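Local coordinates for protein hydrolase (Thermococcus thioreducens, PDB 6IAH) that probably acts as a magnesium-dependent phosphatase of the haloacid dehalogenase (HAD) superfamily, releasing phosphate from small phosphorylated substrates, at residues F108-E113 with S153-E158; T22-E27 with F119-L124; R45-K50 with F57-A62. All coordinates share one frame; numbering follows the deposited sequence. Where two conformers were deposited one is given.

Contact 1: F108-E113 with S153-E158; sequences FYLGRE and SALEME
L110, in the last turn of helix 100-110, faces the first turn of helix 154-164, where its CA comes within 9.2 Å of the CA of E156, a separation wide enough that side chains alone bridge it. The apolar touch is a single pair of methyls: L110 CD2 lies 4.0 Å from L155 CD2, the two leucines crossing at a slant. L155 reaches over because its CG stands anti to the backbone N (chi1 -176°), which swings the branch out from its helix toward L110. Beside this pair, one residue along each helix, the Y109 ring approaches the carboxylate of E156, with CE2 4.2 Å from OE2, an oblique approach without a hydrogen bond. The phenol oxygen of Y109 is bonded instead to E128. The carboxylate of E156 is held from its own side: OE1 accepts from S153 N at 3.0 Å, nearly straight at 166°, and also takes a salt bridge from R174. These two bonds probably leave OE2 turned toward the tyrosine. E156 N donates back to S153 OG at 3.1 Å, completing a classic capping box at the start of helix 154-164. G111, with positive phi, ends the helical conformation after L110. Helix 100-110 belongs to the helical insertion between strands 12-13 and 129-130, consistent with a HAD cap, and helix 154-164 to the core with the parallel sheet; the contact thus probably joins cap and core beside the magnesium site, the Y109 side chain lying about 6 Å from that of D8.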
loop_
_atom_site.group_PDB
_atom_site.type_symbol
_atom_site.label_atom_id
_atom_site.label_comp_id
_atom_site.label_asym_id
_atom_site.label_seq_id
_atom_site.Cartn_x
_atom_site.Cartn_y
_atom_site.Cartn_z
ATOM N N PHE A 108 13.311 8.705 3.484
ATOM C CA PHE A 108 12.676 9.353 2.320
ATOM C C PHE A 108 11.124 9.366 2.469
ATOM O O PHE A 108 10.488 10.374 2.174
ATOM C CB PHE A 108 13.045 8.664 1.006
ATOM C CG PHE A 108 14.394 9.014 0.485
ATOM C CD1 PHE A 108 14.765 10.346 0.289
ATOM C CD2 PHE A 108 15.311 8.017 0.125
ATOM C CE1 PHE A 108 16.034 10.655 -0.216
ATOM C CE2 PHE A 108 16.564 8.328 -0.364
ATOM C CZ PHE A 108 16.918 9.635 -0.562
ATOM N N TYR A 109 10.539 8.269 2.968
ATOM C CA TYR A 109 9.077 8.148 2.990
ATOM C C TYR A 109 8.510 8.897 4.214
ATOM O O TYR A 109 7.564 9.679 4.061
ATOM C CB TYR A 109 8.599 6.664 2.954
ATOM C CG TYR A 109 7.081 6.580 2.987
ATOM C CD1 TYR A 109 6.322 6.919 1.875
ATOM C CD2 TYR A 109 6.412 6.236 4.175
ATOM C CE1 TYR A 109 4.928 6.897 1.897
ATOM C CE2 TYR A 109 5.030 6.199 4.218
ATOM C CZ TYR A 109 4.293 6.517 3.105
ATOM O OH TYR A 109 2.932 6.505 3.219
ATOM N N LEU A 110 9.079 8.629 5.410
ATOM C CA LEU A 110 8.635 9.206 6.637
ATOM C C LEU A 110 9.265 10.571 6.996
ATOM O O LEU A 110 8.621 11.347 7.681
ATOM C CB LEU A 110 8.839 8.238 7.808
ATOM C CG LEU A 110 8.077 6.918 7.739
ATOM C CD1 LEU A 110 8.444 6.122 8.977
ATOM C CD2 LEU A 110 6.569 7.144 7.726
ATOM N N GLY A 111 10.501 10.838 6.574
ATOM C CA GLY A 111 11.153 12.103 6.873
ATOM C C GLY A 111 11.262 12.312 8.351
ATOM O O GLY A 111 11.623 11.379 9.080
ATOM N N ARG A 112 10.765 13.463 8.818
ATOM C CA ARG A 112 10.879 13.796 10.230
ATOM C C ARG A 112 10.024 12.933 11.133
ATOM O O ARG A 112 10.271 12.924 12.359
ATOM C CB ARG A 112 10.599 15.263 10.501
ATOM C CG ARG A 112 11.568 16.176 9.769
ATOM C CD ARG A 112 11.132 17.598 9.986
ATOM N NE ARG A 112 12.179 18.541 9.619
ATOM C CZ ARG A 112 12.029 19.856 9.595
ATOM N NH1 ARG A 112 10.863 20.375 9.864
ATOM N NH2 ARG A 112 13.035 20.630 9.261
ATOM N N GLU A 113 9.050 12.211 10.563
ATOM C CA GLU A 113 8.248 11.253 11.343
ATOM C C GLU A 113 9.058 10.027 11.752
ATOM O O GLU A 113 8.592 9.221 12.579
ATOM C CB GLU A 113 7.004 10.794 10.579
ATOM C CG GLU A 113 5.958 11.879 10.248
ATOM C CD GLU A 113 5.297 12.520 11.451
ATOM O OE1 GLU A 113 4.986 11.801 12.474
ATOM O OE2 GLU A 113 5.062 13.745 11.386
ATOM N N SER A 153 0.743 -0.272 8.433
ATOM C CA SER A 153 1.016 -0.474 9.857
ATOM C C SER A 153 0.200 0.509 10.642
ATOM O O SER A 153 -0.282 1.470 10.067
ATOM C CB SER A 153 2.511 -0.201 10.156
ATOM O OG SER A 153 2.833 1.142 9.877
ATOM N N ALA A 154 0.052 0.262 11.951
ATOM C CA ALA A 154 -0.518 1.211 12.880
ATOM C C ALA A 154 0.037 2.648 12.735
ATOM O O ALA A 154 -0.726 3.601 12.710
ATOM C CB ALA A 154 -0.355 0.718 14.297
ATOM N N LEU A 155 1.342 2.798 12.623
ATOM C CA LEU A 155 1.928 4.116 12.470
ATOM C C LEU A 155 1.464 4.732 11.174
ATOM O O LEU A 155 1.122 5.905 11.127
ATOM C CB LEU A 155 3.457 4.004 12.432
ATOM C CG LEU A 155 4.268 5.297 12.380
ATOM C CD1 LEU A 155 5.557 5.129 13.194
ATOM C CD2 LEU A 155 4.618 5.733 10.970
ATOM N N GLU A 156 1.498 3.949 10.103
ATOM C CA GLU A 156 1.075 4.442 8.778
ATOM C C GLU A 156 -0.433 4.752 8.739
ATOM O O GLU A 156 -0.888 5.588 7.940
ATOM C CB GLU A 156 1.418 3.418 7.706
ATOM C CG GLU A 156 2.893 3.415 7.358
ATOM C CD GLU A 156 3.246 2.228 6.512
ATOM O OE1 GLU A 156 2.484 1.212 6.461
ATOM O OE2 GLU A 156 4.249 2.379 5.818
ATOM N N MET A 157 -1.192 4.040 9.573
ATOM C CA MET A 157 -2.601 4.265 9.699
ATOM C C MET A 157 -2.892 5.616 10.444
ATOM O O MET A 157 -3.800 6.371 10.049
ATOM C CB MET A 157 -3.267 3.058 10.401
ATOM C CG MET A 157 -4.775 3.023 10.309
ATOM S SD MET A 157 -5.521 3.253 8.623
ATOM C CE MET A 157 -6.939 4.152 9.109
ATOM N N GLU A 158 -2.112 5.913 11.486
ATOM C CA GLU A 158 -2.167 7.228 12.119
ATOM C C GLU A 158 -1.892 8.337 11.092
ATOM O O GLU A 158 -2.598 9.352 11.086
ATOM C CB GLU A 158 -1.187 7.329 13.286
ATOM C CG GLU A 158 -1.466 8.492 14.232
ATOM C CD GLU A 158 -0.782 9.772 13.809
ATOM O OE1 GLU A 158 0.368 9.682 13.321
ATOM O OE2 GLU A 158 -1.384 10.867 13.973
#

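Contact 2: T22-E27 with F119-L124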
loop_
_atom_site.group_PDB
_atom_site.type_symbol
_atom_site.label_atom_id
_atom_site.label_comp_id
_atom_site.label_asym_id
_atom_site.label_seq_id
_atom_site.Cartn_x
_atom_site.Cartn_y
_atom_site.Cartn_z
ATOM N N THR A 22 10.799 4.475 -3.478
ATOM C CA THR A 22 11.535 3.358 -4.013
ATOM C C THR A 22 12.626 3.889 -4.970
ATOM O O THR A 22 13.818 3.556 -4.873
ATOM C CB THR A 22 10.579 2.362 -4.673
ATOM O OG1 THR A 22 9.635 1.858 -3.671
ATOM C CG2 THR A 22 11.319 1.181 -5.314
ATOM N N LYS A 23 12.208 4.774 -5.858
ATOM C CA LYS A 23 13.148 5.400 -6.782
ATOM C C LYS A 23 14.285 6.143 -6.076
ATOM O O LYS A 23 15.427 5.856 -6.317
ATOM C CB LYS A 23 12.383 6.359 -7.673
ATOM C CG LYS A 23 13.252 7.157 -8.634
ATOM C CD LYS A 23 12.489 8.408 -9.083
ATOM C CE LYS A 23 12.932 8.866 -10.444
ATOM N NZ LYS A 23 14.207 9.568 -10.476
ATOM N N LEU A 24 13.985 7.038 -5.165
ATOM C CA LEU A 24 15.014 7.757 -4.465
ATOM C C LEU A 24 15.933 6.879 -3.611
ATOM O O LEU A 24 17.147 7.105 -3.518
ATOM C CB LEU A 24 14.414 8.870 -3.589
ATOM C CG LEU A 24 13.618 9.943 -4.316
ATOM C CD1 LEU A 24 13.121 10.914 -3.256
ATOM C CD2 LEU A 24 14.470 10.647 -5.390
ATOM N N THR A 25 15.367 5.896 -2.945
ATOM C CA THR A 25 16.213 4.949 -2.205
ATOM C C THR A 25 17.209 4.193 -3.105
ATOM O O THR A 25 18.378 4.101 -2.782
ATOM C CB THR A 25 15.317 3.915 -1.520
ATOM O OG1 THR A 25 14.452 4.642 -0.662
ATOM C CG2 THR A 25 16.118 2.880 -0.842
ATOM N N ALA A 26 16.743 3.672 -4.223
ATOM C CA ALA A 26 17.593 2.950 -5.130
ATOM C C ALA A 26 18.639 3.918 -5.641
ATOM O O ALA A 26 19.818 3.561 -5.709
ATOM C CB ALA A 26 16.824 2.330 -6.274
ATOM N N GLU A 27 18.210 5.131 -5.962
ATOM C CA GLU A 27 19.149 6.114 -6.589
ATOM C C GLU A 27 20.161 6.605 -5.589
ATOM O O GLU A 27 21.291 6.839 -5.972
ATOM C CB GLU A 27 18.404 7.236 -7.237
ATOM C CG GLU A 27 17.732 6.857 -8.520
ATOM C CD GLU A 27 16.881 7.997 -9.117
ATOM O OE1 GLU A 27 16.716 9.054 -8.478
ATOM O OE2 GLU A 27 16.350 7.777 -10.225
ATOM N N PHE A 119 19.140 11.486 7.537
ATOM C CA PHE A 119 19.296 12.894 7.316
ATOM C C PHE A 119 17.903 13.534 7.361
ATOM O O PHE A 119 16.871 12.829 7.316
ATOM C CB PHE A 119 19.932 13.127 5.934
ATOM C CG PHE A 119 19.400 12.235 4.852
ATOM C CD1 PHE A 119 19.995 11.015 4.566
ATOM C CD2 PHE A 119 18.303 12.636 4.067
ATOM C CE1 PHE A 119 19.492 10.198 3.544
ATOM C CE2 PHE A 119 17.796 11.829 3.043
ATOM C CZ PHE A 119 18.385 10.592 2.781
ATOM N N ASP A 120 17.867 14.848 7.430
ATOM C CA ASP A 120 16.626 15.605 7.450
ATOM C C ASP A 120 16.070 15.603 6.018
ATOM O O ASP A 120 16.767 15.888 5.056
ATOM C CB ASP A 120 16.884 17.050 7.977
ATOM C CG ASP A 120 15.570 17.838 8.307
ATOM O OD1 ASP A 120 14.478 17.267 8.329
ATOM O OD2 ASP A 120 15.618 19.057 8.578
ATOM N N PHE A 121 14.803 15.229 5.884
ATOM C CA PHE A 121 14.164 15.107 4.608
ATOM C C PHE A 121 12.671 15.284 4.838
ATOM O O PHE A 121 12.115 14.802 5.901
ATOM C CB PHE A 121 14.432 13.756 3.931
ATOM C CG PHE A 121 14.009 13.712 2.493
ATOM C CD1 PHE A 121 14.834 14.198 1.499
ATOM C CD2 PHE A 121 12.758 13.216 2.124
ATOM C CE1 PHE A 121 14.424 14.198 0.153
ATOM C CE2 PHE A 121 12.370 13.147 0.796
ATOM C CZ PHE A 121 13.196 13.674 -0.194
ATOM N N PRO A 122 12.034 16.016 3.924
ATOM C CA PRO A 122 10.567 16.216 4.035
ATOM C C PRO A 122 9.862 14.941 3.527
ATOM O O PRO A 122 9.894 14.638 2.342
ATOM C CB PRO A 122 10.280 17.434 3.123
ATOM C CG PRO A 122 11.522 17.743 2.407
ATOM C CD PRO A 122 12.568 16.684 2.695
ATOM N N GLY A 123 9.323 14.160 4.449
ATOM C CA GLY A 123 8.723 12.907 4.099
ATOM C C GLY A 123 7.823 12.914 2.870
ATOM O O GLY A 123 6.895 13.727 2.785
ATOM N N LEU A 124 8.036 11.953 1.983
ATOM C CA LEU A 124 7.170 11.740 0.797
ATOM C C LEU A 124 5.752 11.350 1.149
ATOM O O LEU A 124 4.879 11.580 0.336
ATOM C CB LEU A 124 7.753 10.730 -0.174
ATOM C CG LEU A 124 9.022 11.170 -0.914
ATOM C CD1 LEU A 124 9.669 9.954 -1.567
ATOM C CD2 LEU A 124 8.747 12.310 -1.893
#
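L24, on helix 17-32, meets the irregular segment 119-124 through one methyl group, CD1, which touches two residues at once. On one of them, L24 CD1 is 4.0 Å from L124 CD1, the two leucine side chains set at an angle to each other; on the other, L24 CD1 is 4.1 Å from CZ of the F121 ring, whose side chain runs at about a right angle to the leucine. The approach to the ring is oblique. With chi1 at -168°, F121 is extended away from its own backbone N, and the ring reaches from the loop toward the helix. P122 CD lies 3.3 Å above the plane of the same ring, offset toward its rim, so the next residue in the chain packs against one face. This small apolar cluster is the compact part of the contact, with L124 buried and L24 and F121 only partly so.

The looser side is polar and belongs to the helix alone. K23 NZ forms a salt bridge with E27 OE2 at 2.8 Å, one turn along, meeting the syn side of the carboxylate; the second oxygen, OE1, is held only weakly. Both residues are partly exposed, and neither reaches segment 119-124. K23 has a further salt bridge to E38, and E27 OE2 also accepts from I39 N, which ties this charged pair to the loop that follows helix 17-32.

Segment 119-124 comes after helix 100-110 in the chain and packs back on its F108, which meets F119 and F121 edge-to-face, while helix 17-32 touches helix 56-68 through T22 and A26.

Contact 3: R45-K50 with F57-A62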
loop_
_atom_site.group_PDB
_atom_site.type_symbol
_atom_site.label_atom_id
_atom_site.label_comp_id
_atom_site.label_asym_id
_atom_site.label_seq_id
_atom_site.Cartn_x
_atom_site.Cartn_y
_atom_site.Cartn_z
ATOM N N ARG A 45 7.019 -0.059 -10.841
ATOM C CA ARG A 45 5.659 -0.577 -10.993
ATOM C C ARG A 45 5.625 -2.007 -11.429
ATOM O O ARG A 45 4.928 -2.825 -10.840
ATOM C CB ARG A 45 4.876 0.308 -12.008
ATOM C CG ARG A 45 4.586 1.677 -11.451
ATOM C CD ARG A 45 3.638 2.462 -12.330
ATOM N NE ARG A 45 4.081 2.524 -13.736
ATOM C CZ ARG A 45 4.601 3.592 -14.364
ATOM N NH1 ARG A 45 4.778 4.772 -13.777
ATOM N NH2 ARG A 45 4.938 3.483 -15.629
ATOM N N GLU A 46 6.333 -2.306 -12.501
ATOM C CA GLU A 46 6.295 -3.641 -13.086
ATOM C C GLU A 46 6.902 -4.699 -12.186
ATOM O O GLU A 46 6.396 -5.796 -12.116
ATOM C CB GLU A 46 7.026 -3.618 -14.427
ATOM C CG GLU A 46 7.086 -4.916 -15.203
ATOM C CD GLU A 46 5.718 -5.513 -15.508
ATOM O OE1 GLU A 46 4.670 -4.822 -15.444
ATOM O OE2 GLU A 46 5.712 -6.717 -15.778
ATOM N N LEU A 47 7.983 -4.351 -11.498
ATOM C CA LEU A 47 8.692 -5.299 -10.668
ATOM C C LEU A 47 7.830 -5.634 -9.459
ATOM O O LEU A 47 7.715 -6.796 -9.086
ATOM C CB LEU A 47 10.065 -4.725 -10.284
ATOM C CG LEU A 47 10.986 -5.628 -9.467
ATOM C CD1 LEU A 47 11.192 -6.924 -10.220
ATOM C CD2 LEU A 47 12.341 -4.987 -9.181
ATOM N N ARG A 48 7.177 -4.630 -8.881
ATOM C CA ARG A 48 6.282 -4.843 -7.766
ATOM C C ARG A 48 5.044 -5.647 -8.203
ATOM O O ARG A 48 4.629 -6.555 -7.507
ATOM C CB ARG A 48 5.849 -3.507 -7.133
ATOM C CG ARG A 48 5.247 -3.688 -5.760
ATOM C CD ARG A 48 4.467 -2.472 -5.282
ATOM N NE ARG A 48 5.325 -1.378 -4.881
ATOM C CZ ARG A 48 5.449 -0.205 -5.526
ATOM N NH1 ARG A 48 4.814 0.012 -6.629
ATOM N NH2 ARG A 48 6.219 0.774 -5.046
ATOM N N ARG A 49 4.511 -5.328 -9.367
ATOM C CA ARG A 49 3.323 -5.993 -9.880
ATOM C C ARG A 49 3.550 -7.473 -10.141
ATOM O O ARG A 49 2.800 -8.306 -9.656
ATOM C CB ARG A 49 2.863 -5.325 -11.189
ATOM C CG ARG A 49 1.542 -5.870 -11.775
ATOM C CD ARG A 49 1.421 -5.556 -13.263
ATOM N NE ARG A 49 2.420 -6.242 -14.105
ATOM C CZ ARG A 49 2.445 -7.547 -14.376
ATOM N NH1 ARG A 49 1.519 -8.360 -13.886
ATOM N NH2 ARG A 49 3.412 -8.066 -15.139
ATOM N N LYS A 50 4.566 -7.805 -10.906
ATOM C CA LYS A 50 4.812 -9.197 -11.254
ATOM C C LYS A 50 5.421 -9.986 -10.096
ATOM O O LYS A 50 5.191 -11.183 -10.029
ATOM C CB LYS A 50 5.692 -9.328 -12.502
ATOM C CG LYS A 50 7.191 -9.129 -12.235
ATOM C CD LYS A 50 8.065 -8.947 -13.486
ATOM C CE LYS A 50 7.872 -10.034 -14.493
ATOM N NZ LYS A 50 8.926 -10.050 -15.537
ATOM N N PHE A 57 11.309 -2.136 0.482
ATOM C CA PHE A 57 12.751 -2.239 0.793
ATOM C C PHE A 57 13.402 -3.325 -0.101
ATOM O O PHE A 57 14.489 -3.165 -0.644
ATOM C CB PHE A 57 13.041 -2.640 2.271
ATOM C CG PHE A 57 12.228 -1.899 3.309
ATOM C CD1 PHE A 57 12.061 -0.523 3.233
ATOM C CD2 PHE A 57 11.704 -2.574 4.407
ATOM C CE1 PHE A 57 11.329 0.181 4.197
ATOM C CE2 PHE A 57 10.995 -1.884 5.388
ATOM C CZ PHE A 57 10.807 -0.508 5.289
ATOM N N LYS A 58 12.667 -4.409 -0.303
ATOM C CA LYS A 58 13.107 -5.515 -1.148
ATOM C C LYS A 58 13.017 -5.137 -2.606
ATOM O O LYS A 58 13.880 -5.499 -3.361
ATOM C CB LYS A 58 12.293 -6.789 -0.888
ATOM C CG LYS A 58 12.347 -7.312 0.543
ATOM C CD LYS A 58 13.774 -7.617 0.875
ATOM C CE LYS A 58 14.003 -7.971 2.340
ATOM N NZ LYS A 58 13.002 -8.934 2.859
ATOM N N VAL A 59 11.990 -4.405 -2.974
ATOM C CA VAL A 59 11.879 -3.941 -4.357
ATOM C C VAL A 59 13.050 -3.000 -4.619
ATOM O O VAL A 59 13.657 -3.116 -5.664
ATOM C CB VAL A 59 10.551 -3.220 -4.683
ATOM C CG1 VAL A 59 10.513 -2.746 -6.171
ATOM C CG2 VAL A 59 9.352 -4.144 -4.482
ATOM N N SER A 60 13.363 -2.101 -3.671
ATOM C CA SER A 60 14.477 -1.152 -3.833
ATOM C C SER A 60 15.773 -1.940 -4.035
ATOM O O SER A 60 16.560 -1.662 -4.960
ATOM C CB SER A 60 14.587 -0.205 -2.628
ATOM O OG SER A 60 13.421 0.589 -2.435
ATOM N N GLU A 61 15.999 -2.948 -3.199
ATOM C CA GLU A 61 17.180 -3.786 -3.324
ATOM C C GLU A 61 17.392 -4.446 -4.679
ATOM O O GLU A 61 18.502 -4.407 -5.227
ATOM C CB GLU A 61 17.207 -4.880 -2.204
ATOM C CG GLU A 61 18.461 -5.717 -2.239
ATOM C CD GLU A 61 18.405 -6.822 -1.109
ATOM O OE1 GLU A 61 17.506 -6.750 -0.297
ATOM O OE2 GLU A 61 19.248 -7.720 -1.084
ATOM N N ALA A 62 16.310 -5.004 -5.211
ATOM C CA ALA A 62 16.282 -5.597 -6.511
ATOM C C ALA A 62 16.690 -4.545 -7.560
ATOM O O ALA A 62 17.512 -4.818 -8.369
ATOM C CB ALA A 62 14.895 -6.133 -6.822
#
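Apolar packing carries the contact between L47 of helix 41-50 and V59 and A62 of helix 56-68. The axes of the two short helical segments pass 10.4 Å apart, with an angle of 123° between their directions, and the closest CA pair is R48 with V59. In one of the two conformers modelled for L47, its CD2 lies against A62 CB at 3.7 Å and against V59 CG1 at 4.2 Å, so one methyl bridges two residues almost a turn apart. An extended first torsion (chi1 -177°) carries this leucine branch across to the other helix, where it lies alongside the V59 side chain, the two pointing opposite ways. F53, in the turn between the helices, touches both L47 and V59.

R48 joins through its aliphatic part, with CG 4.3 Å from V59 CG2 at the border of the apolar patch. Its guanidinium group is engaged elsewhere: NE forms a salt bridge with D56 and NH1 with D19, so the charged end is held between two acids while the shaft of the side chain flanks the valine.

Ionic bonding within helix 41-50 pairs E46 with R49. The arginine grips side-on, NE to OE1 at 3.0 Å and NH2 to OE2 at 2.7 Å, one nitrogen to each oxygen. OE1 is met from above the carboxylate plane, whereas OE2 is approached on its syn side.

Helix 56-68 therefore lies among four other helices: besides 41-50, it touches helix 85-92 through A62 on I85, helix 100-110 through F57, edge-to-face with F105, and helix 17-32 through S60.

In the fold
Contact 3 is the most buried of the three; contacts 1 and 2 are only partly buried. Contacts 1 and 2 share the end of helix 100-110 and touch directly: the carbonyl of F108 probably accepts a hydrogen bond from L124 N, and R112 makes a salt bridge with D120. Helix 17-32 lies between contacts 2 and 3, its T22 and T25 packing against S60. Contacts 1 and 3 do not touch, their nearest atoms being about 7 Å apart. All three have methyl groups at their centre, but contact 1 adds a capping box at the start of helix 154-164, which follows strand 145-149 of the parallel sheet, whereas the others join parts of the mainly helical region, contact 2 a helix to a loop, contact 3 two helices.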